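Local atomic coordinates of catechol 1,2-dioxygenase (Acinetobacter sp., PDB entry 1DMH), a protein that uses a ferric iron to open the aromatic ring of catechol with dioxygen, yielding cis,cis-muconate in the beta-ketoadipate pathway. Residues P115-S127 and E186-A198. Sequence-based numbering, arbitrary orientation.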
ATOM      1  N   PRO A 115      16.881  -8.635  26.781  1.00 22.78           N
ATOM      2  CA  PRO A 115      17.893  -8.760  27.826  1.00 23.09           C
ATOM      3  C   PRO A 115      19.184  -9.337  27.251  1.00 23.55           C
ATOM      4  O   PRO A 115      19.174 -10.109  26.280  1.00 22.93           O
ATOM      5  CB  PRO A 115      17.218  -9.681  28.846  1.00 23.23           C
ATOM      6  CG  PRO A 115      16.169 -10.402  28.032  1.00 24.15           C
ATOM      7  CD  PRO A 115      15.632  -9.265  27.221  1.00 22.62           C
ATOM      8  N   GLU A 116      20.301  -8.947  27.846  1.00 23.22           N
ATOM      9  CA  GLU A 116      21.601  -9.393  27.380  1.00 24.43           C
ATOM     10  C   GLU A 116      22.411 -10.119  28.481  1.00 23.93           C
ATOM     11  O   GLU A 116      22.289  -9.794  29.661  1.00 23.64           O
ATOM     12  CB  GLU A 116      22.346  -8.167  26.876  1.00 25.99           C
ATOM     13  CG  GLU A 116      23.761  -8.419  26.517  1.00 29.20           C
ATOM     14  CD  GLU A 116      24.464  -7.123  26.275  1.00 32.09           C
ATOM     15  OE1 GLU A 116      24.041  -6.401  25.344  1.00 33.52           O
ATOM     16  OE2 GLU A 116      25.423  -6.818  27.026  1.00 33.87           O
ATOM     17  N   SER A 117      23.217 -11.108  28.107  1.00 22.66           N
ATOM     18  CA  SER A 117      24.025 -11.818  29.095  1.00 22.13           C
ATOM     19  C   SER A 117      25.222 -12.435  28.403  1.00 21.82           C
ATOM     20  O   SER A 117      25.249 -12.545  27.175  1.00 21.46           O
ATOM     21  CB  SER A 117      23.214 -12.915  29.770  1.00 22.08           C
ATOM     22  OG  SER A 117      22.839 -13.863  28.807  1.00 23.26           O
ATOM     23  N   VAL A 118      26.214 -12.849  29.184  1.00 20.93           N
ATOM     24  CA  VAL A 118      27.403 -13.431  28.597  1.00 20.18           C
ATOM     25  C   VAL A 118      27.345 -14.940  28.559  1.00 19.90           C
ATOM     26  O   VAL A 118      26.995 -15.577  29.560  1.00 20.01           O
ATOM     27  CB  VAL A 118      28.688 -13.030  29.370  1.00 20.33           C
ATOM     28  CG1 VAL A 118      29.925 -13.707  28.719  1.00 20.39           C
ATOM     29  CG2 VAL A 118      28.840 -11.524  29.396  1.00 19.53           C
ATOM     30  N   GLY A 119      27.678 -15.483  27.386  1.00 19.12           N
ATOM     31  CA  GLY A 119      27.746 -16.917  27.149  1.00 17.50           C
ATOM     32  C   GLY A 119      26.522 -17.814  27.237  1.00 17.13           C
ATOM     33  O   GLY A 119      26.463 -18.806  26.522  1.00 16.88           O
ATOM     34  N   TYR A 120      25.556 -17.472  28.085  1.00 16.69           N
ATOM     35  CA  TYR A 120      24.385 -18.317  28.302  1.00 16.50           C
ATOM     36  C   TYR A 120      23.136 -17.564  28.758  1.00 16.83           C
ATOM     37  O   TYR A 120      23.217 -16.538  29.424  1.00 17.24           O
ATOM     38  CB  TYR A 120      24.727 -19.376  29.374  1.00 15.92           C
ATOM     39  CG  TYR A 120      23.522 -20.123  29.907  1.00 16.25           C
ATOM     40  CD1 TYR A 120      22.933 -21.150  29.171  1.00 16.05           C
ATOM     41  CD2 TYR A 120      22.882 -19.707  31.079  1.00 16.76           C
ATOM     42  CE1 TYR A 120      21.726 -21.736  29.574  1.00 15.56           C
ATOM     43  CE2 TYR A 120      21.665 -20.291  31.492  1.00 16.46           C
ATOM     44  CZ  TYR A 120      21.096 -21.302  30.728  1.00 16.26           C
ATOM     45  OH  TYR A 120      19.887 -21.856  31.099  1.00 14.75           O
ATOM     46  N   ALA A 121      21.975 -18.097  28.403  1.00 16.41           N
ATOM     47  CA  ALA A 121      20.700 -17.542  28.829  1.00 16.54           C
ATOM     48  C   ALA A 121      19.621 -18.534  28.481  1.00 16.73           C
ATOM     49  O   ALA A 121      19.771 -19.329  27.548  1.00 16.53           O
ATOM     50  CB  ALA A 121      20.399 -16.224  28.124  1.00 16.91           C
ATOM     51  N   ARG A 122      18.558 -18.523  29.267  1.00 16.35           N
ATOM     52  CA  ARG A 122      17.413 -19.344  28.941  1.00 16.70           C
ATOM     53  C   ARG A 122      16.520 -18.294  28.253  1.00 17.04           C
ATOM     54  O   ARG A 122      16.353 -17.192  28.765  1.00 16.43           O
ATOM     55  CB  ARG A 122      16.730 -19.909  30.185  1.00 16.54           C
ATOM     56  CG  ARG A 122      15.386 -20.507  29.803  1.00 17.17           C
ATOM     57  CD  ARG A 122      14.744 -21.322  30.892  1.00 18.22           C
ATOM     58  NE  ARG A 122      13.442 -21.752  30.417  1.00 18.74           N
ATOM     59  CZ  ARG A 122      12.641 -22.593  31.059  1.00 19.59           C
ATOM     60  NH1 ARG A 122      13.010 -23.115  32.228  1.00 18.86           N
ATOM     61  NH2 ARG A 122      11.462 -22.892  30.538  1.00 19.40           N
ATOM     62  N   MET A 123      15.964 -18.618  27.093  1.00 17.53           N
ATOM     63  CA  MET A 123      15.165 -17.647  26.343  1.00 18.39           C
ATOM     64  C   MET A 123      13.669 -17.628  26.564  1.00 18.97           C
ATOM     65  O   MET A 123      13.014 -16.617  26.305  1.00 18.69           O
ATOM     66  CB  MET A 123      15.374 -17.858  24.847  1.00 17.68           C
ATOM     67  CG  MET A 123      16.805 -17.879  24.424  1.00 19.49           C
ATOM     68  SD  MET A 123      16.911 -18.042  22.626  1.00 21.18           S
ATOM     69  CE  MET A 123      15.994 -16.590  22.068  1.00 19.88           C
ATOM     70  N   ASP A 124      13.116 -18.747  27.000  1.00 19.28           N
ATOM     71  CA  ASP A 124      11.678 -18.831  27.166  1.00 20.07           C
ATOM     72  C   ASP A 124      11.268 -18.782  28.628  1.00 21.56           C
ATOM     73  O   ASP A 124      12.074 -19.061  29.519  1.00 20.49           O
ATOM     74  CB  ASP A 124      11.173 -20.127  26.555  1.00 19.03           C
ATOM     75  CG  ASP A 124      11.547 -21.336  27.395  1.00 19.23           C
ATOM     76  OD1 ASP A 124      12.758 -21.601  27.567  1.00 17.36           O
ATOM     77  OD2 ASP A 124      10.624 -22.004  27.898  1.00 18.39           O
ATOM     78  N   ASP A 125      10.000 -18.437  28.852  1.00 23.10           N
ATOM     79  CA  ASP A 125       9.442 -18.337  30.199  1.00 25.05           C
ATOM     80  C   ASP A 125       8.641 -19.574  30.569  1.00 26.36           C
ATOM     81  O   ASP A 125       7.858 -19.528  31.513  1.00 27.93           O
ATOM     82  CB  ASP A 125       8.524 -17.114  30.316  1.00 24.98           C
ATOM     83  CG  ASP A 125       7.302 -17.204  29.413  1.00 25.52           C
ATOM     84  OD1 ASP A 125       7.081 -18.262  28.785  1.00 24.82           O
ATOM     85  OD2 ASP A 125       6.546 -16.211  29.340  1.00 27.46           O
ATOM     86  N   GLY A 126       8.818 -20.663  29.824  1.00 26.89           N
ATOM     87  CA  GLY A 126       8.087 -21.887  30.105  1.00 28.09           C
ATOM     88  C   GLY A 126       6.569 -21.761  30.044  1.00 29.13           C
ATOM     89  O   GLY A 126       5.848 -22.608  30.569  1.00 28.95           O
ATOM     90  N   SER A 127       6.076 -20.714  29.394  1.00 29.71           N
ATOM     91  CA  SER A 127       4.641 -20.506  29.275  1.00 30.90           C
ATOM     92  C   SER A 127       4.002 -21.346  28.170  1.00 32.20           C
ATOM     93  O   SER A 127       2.778 -21.379  28.054  1.00 33.01           O
ATOM     94  CB  SER A 127       4.345 -19.036  28.994  1.00 30.43           C
ATOM     95  OG  SER A 127       4.942 -18.632  27.774  1.00 31.51           O
ATOM     96  N   GLU A 186      34.778 -16.438  26.539  1.00 27.69           N
ATOM     97  CA  GLU A 186      36.230 -16.581  26.290  1.00 29.05           C
ATOM     98  C   GLU A 186      36.600 -17.512  25.156  1.00 28.54           C
ATOM     99  O   GLU A 186      37.707 -17.454  24.633  1.00 29.03           O
ATOM    100  CB  GLU A 186      36.948 -17.094  27.544  1.00 31.56           C
ATOM    101  CG  GLU A 186      36.604 -16.363  28.817  1.00 36.43           C
ATOM    102  CD  GLU A 186      35.155 -16.589  29.235  1.00 39.63           C
ATOM    103  OE1 GLU A 186      34.801 -17.765  29.499  1.00 41.59           O
ATOM    104  OE2 GLU A 186      34.376 -15.598  29.295  1.00 41.47           O
ATOM    105  N   ASN A 187      35.686 -18.397  24.784  1.00 28.19           N
ATOM    106  CA  ASN A 187      35.976 -19.330  23.718  1.00 27.97           C
ATOM    107  C   ASN A 187      35.115 -19.043  22.505  1.00 26.04           C
ATOM    108  O   ASN A 187      34.989 -19.897  21.623  1.00 25.46           O
ATOM    109  CB  ASN A 187      35.850 -20.761  24.228  1.00 30.76           C
ATOM    110  CG  ASN A 187      36.830 -21.034  25.354  1.00 35.69           C
ATOM    111  OD1 ASN A 187      37.984 -20.602  25.302  1.00 41.37           O
ATOM    112  ND2 ASN A 187      36.377 -21.747  26.376  1.00 42.56           N
ATOM    113  N   GLY A 188      34.533 -17.854  22.463  1.00 24.38           N
ATOM    114  CA  GLY A 188      33.713 -17.465  21.332  1.00 23.30           C
ATOM    115  C   GLY A 188      32.423 -18.262  21.213  1.00 22.60           C
ATOM    116  O   GLY A 188      31.843 -18.363  20.124  1.00 21.63           O
ATOM    117  N   GLN A 189      31.960 -18.810  22.335  1.00 20.99           N
ATOM    118  CA  GLN A 189      30.748 -19.606  22.333  1.00 20.63           C
ATOM    119  C   GLN A 189      29.490 -18.950  22.904  1.00 18.92           C
ATOM    120  O   GLN A 189      29.552 -18.023  23.717  1.00 18.69           O
ATOM    121  CB  GLN A 189      31.016 -20.929  23.047  1.00 22.27           C
ATOM    122  CG  GLN A 189      32.072 -21.772  22.344  1.00 26.64           C
ATOM    123  CD  GLN A 189      32.256 -23.150  22.972  1.00 29.24           C
ATOM    124  OE1 GLN A 189      32.451 -23.280  24.183  1.00 30.57           O
ATOM    125  NE2 GLN A 189      32.211 -24.184  22.141  1.00 31.31           N
ATOM    126  N   TYR A 190      28.338 -19.420  22.440  1.00 17.28           N
ATOM    127  CA  TYR A 190      27.047 -18.938  22.932  1.00 16.39           C
ATOM    128  C   TYR A 190      26.252 -20.208  23.190  1.00 16.00           C
ATOM    129  O   TYR A 190      26.460 -21.234  22.535  1.00 15.89           O
ATOM    130  CB  TYR A 190      26.341 -18.059  21.886  1.00 15.99           C
ATOM    131  CG  TYR A 190      25.819 -18.811  20.666  1.00 15.23           C
ATOM    132  CD1 TYR A 190      26.652 -19.087  19.578  1.00 15.01           C
ATOM    133  CD2 TYR A 190      24.513 -19.284  20.625  1.00 14.53           C
ATOM    134  CE1 TYR A 190      26.199 -19.823  18.478  1.00 14.29           C
ATOM    135  CE2 TYR A 190      24.048 -20.020  19.530  1.00 14.41           C
ATOM    136  CZ  TYR A 190      24.895 -20.285  18.460  1.00 14.08           C
ATOM    137  OH  TYR A 190      24.442 -21.023  17.384  1.00 14.31           O
ATOM    138  N   ARG A 191      25.371 -20.168  24.165  1.00 16.53           N
ATOM    139  CA  ARG A 191      24.578 -21.331  24.453  1.00 17.41           C
ATOM    140  C   ARG A 191      23.272 -20.842  25.019  1.00 17.67           C
ATOM    141  O   ARG A 191      23.254 -19.958  25.881  1.00 18.28           O
ATOM    142  CB  ARG A 191      25.302 -22.210  25.461  1.00 19.25           C
ATOM    143  CG  ARG A 191      24.537 -23.450  25.868  1.00 22.13           C
ATOM    144  CD  ARG A 191      25.340 -24.229  26.890  1.00 25.47           C
ATOM    145  NE  ARG A 191      24.544 -25.251  27.574  1.00 28.82           N
ATOM    146  CZ  ARG A 191      24.474 -26.533  27.211  1.00 30.32           C
ATOM    147  NH1 ARG A 191      25.187 -26.971  26.166  1.00 30.55           N
ATOM    148  NH2 ARG A 191      23.705 -27.383  27.913  1.00 29.50           N
ATOM    149  N   VAL A 192      22.165 -21.364  24.511  1.00 16.79           N
ATOM    150  CA  VAL A 192      20.892 -20.946  25.056  1.00 16.82           C
ATOM    151  C   VAL A 192      20.011 -22.125  25.291  1.00 16.68           C
ATOM    152  O   VAL A 192      20.162 -23.162  24.649  1.00 16.77           O
ATOM    153  CB  VAL A 192      20.114 -19.985  24.127  1.00 16.82           C
ATOM    154  CG1 VAL A 192      20.871 -18.748  23.960  1.00 16.73           C
ATOM    155  CG2 VAL A 192      19.861 -20.630  22.776  1.00 16.40           C
ATOM    156  N   ARG A 193      19.117 -21.967  26.253  1.00 15.76           N
ATOM    157  CA  ARG A 193      18.122 -22.981  26.520  1.00 15.76           C
ATOM    158  C   ARG A 193      16.794 -22.302  26.105  1.00 15.43           C
ATOM    159  O   ARG A 193      16.485 -21.193  26.557  1.00 15.09           O
ATOM    160  CB  ARG A 193      18.089 -23.367  28.002  1.00 15.87           C
ATOM    161  CG  ARG A 193      16.843 -24.170  28.322  1.00 18.19           C
ATOM    162  CD  ARG A 193      16.775 -24.684  29.749  1.00 19.11           C
ATOM    163  NE  ARG A 193      15.440 -25.229  29.953  1.00 19.71           N
ATOM    164  CZ  ARG A 193      15.061 -25.930  31.012  1.00 19.52           C
ATOM    165  NH1 ARG A 193      15.922 -26.176  31.974  1.00 18.84           N
ATOM    166  NH2 ARG A 193      13.820 -26.392  31.092  1.00 19.02           N
ATOM    167  N   THR A 194      16.033 -22.944  25.220  1.00 14.96           N
ATOM    168  CA  THR A 194      14.767 -22.375  24.789  1.00 14.82           C
ATOM    169  C   THR A 194      13.846 -23.551  24.407  1.00 16.37           C
ATOM    170  O   THR A 194      13.972 -24.633  24.995  1.00 15.82           O
ATOM    171  CB  THR A 194      14.989 -21.413  23.605  1.00 14.04           C
ATOM    172  OG1 THR A 194      13.762 -20.753  23.299  1.00 13.96           O
ATOM    173  CG2 THR A 194      15.503 -22.151  22.383  1.00 12.97           C
ATOM    174  N   ILE A 195      12.902 -23.349  23.487  1.00 16.64           N
ATOM    175  CA  ILE A 195      12.054 -24.458  23.045  1.00 17.22           C
ATOM    176  C   ILE A 195      12.086 -24.514  21.513  1.00 17.30           C
ATOM    177  O   ILE A 195      12.429 -23.522  20.860  1.00 17.21           O
ATOM    178  CB  ILE A 195      10.562 -24.311  23.497  1.00 18.37           C
ATOM    179  CG1 ILE A 195       9.976 -23.014  22.946  1.00 19.80           C
ATOM    180  CG2 ILE A 195      10.447 -24.360  25.019  1.00 17.49           C
ATOM    181  CD1 ILE A 195       8.491 -22.875  23.185  1.00 20.80           C
ATOM    182  N   LEU A 196      11.752 -25.670  20.947  1.00 16.98           N
ATOM    183  CA  LEU A 196      11.712 -25.817  19.491  1.00 17.51           C
ATOM    184  C   LEU A 196      10.544 -25.031  18.945  1.00 16.77           C
ATOM    185  O   LEU A 196       9.415 -25.199  19.388  1.00 16.65           O
ATOM    186  CB  LEU A 196      11.508 -27.265  19.066  1.00 17.96           C
ATOM    187  CG  LEU A 196      12.709 -28.107  18.681  1.00 20.31           C
ATOM    188  CD1 LEU A 196      12.181 -29.459  18.226  1.00 21.12           C
ATOM    189  CD2 LEU A 196      13.495 -27.456  17.555  1.00 19.63           C
ATOM    190  N   PRO A 197      10.802 -24.136  17.990  1.00 16.17           N
ATOM    191  CA  PRO A 197       9.705 -23.358  17.427  1.00 16.42           C
ATOM    192  C   PRO A 197       8.926 -24.200  16.431  1.00 17.25           C
ATOM    193  O   PRO A 197       9.405 -25.252  15.978  1.00 17.40           O
ATOM    194  CB  PRO A 197      10.433 -22.210  16.752  1.00 16.27           C
ATOM    195  CG  PRO A 197      11.622 -22.904  16.205  1.00 16.63           C
ATOM    196  CD  PRO A 197      12.084 -23.693  17.422  1.00 16.74           C
ATOM    197  N   ALA A 198       7.718 -23.745  16.114  1.00 18.34           N
ATOM    198  CA  ALA A 198       6.865 -24.403  15.122  1.00 19.86           C
ATOM    199  C   ALA A 198       6.884 -23.419  13.959  1.00 20.70           C
ATOM    200  O   ALA A 198       7.148 -22.238  14.161  1.00 21.15           O
ATOM    201  CB  ALA A 198       5.424 -24.552  15.648  1.00 19.81           C
TER
HETATM  202  O   HOH W   1      13.527 -24.348  27.728  1.00 21.75           O
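Arg122 and Arg193 both place CG anti to the backbone N (chi1 near 168°) and run on extended to NE, so the two chains rise side by side from one face of a parallel strand pair and lay their guanidinium groups flat on each other. The centres are 4.1 Å apart and the planes only 9° from parallel, an offset stack in which Arg122 NH1 sits above the face of Arg193. Carboxylates probably offset the like charges. Asp124 is gripped side-on by Arg122, NE giving to OD1 and NH2 to OD2, the latter at 2.9 Å and in the guanidinium plane, while Arg193 NH2 forms a salt bridge with Glu280. A water bound in plane at the edge of Arg193 joins its NE to Asp124 OD1 and Thr194 O. Asp124 OD2 also accepts from Gly126 N in an Asx turn, which fixes the carboxylate as the chain leaves the strand.

Beneath these side chains the backbones pair in parallel, Tyr120 with Arg191 through Arg122 with Arg193. The bonds straighten along the strands: those from Arg191 N to Gly119 O and from Ala121 N to Arg191 O are weak, whereas Arg193 N to Ala121 O and Met123 N to Arg193 O (2.7 Å) are well aligned. On the face of the two arginines Tyr120 leans its ring alongside Arg193, with Tyr120 OH 3.9 Å from Arg193 CB.

The opposite face turns inward. Met123, with CG anti to its carbonyl carbon and chi2 extended, sets SD 3.9 Å from Val192 CG2 and lies against Thr194, whose OG1 hydrogen-bonds His157 NE2. Ile155 and Ile182 extend this apolar layer, and the side chain of Met123 is about 12 Å from the ferric ion. The short strand 120-122 thus borders strand 189-195, which pairs antiparallel with 133-141, in the mixed beta-sandwich of the intradiol dioxygenase catalytic domain.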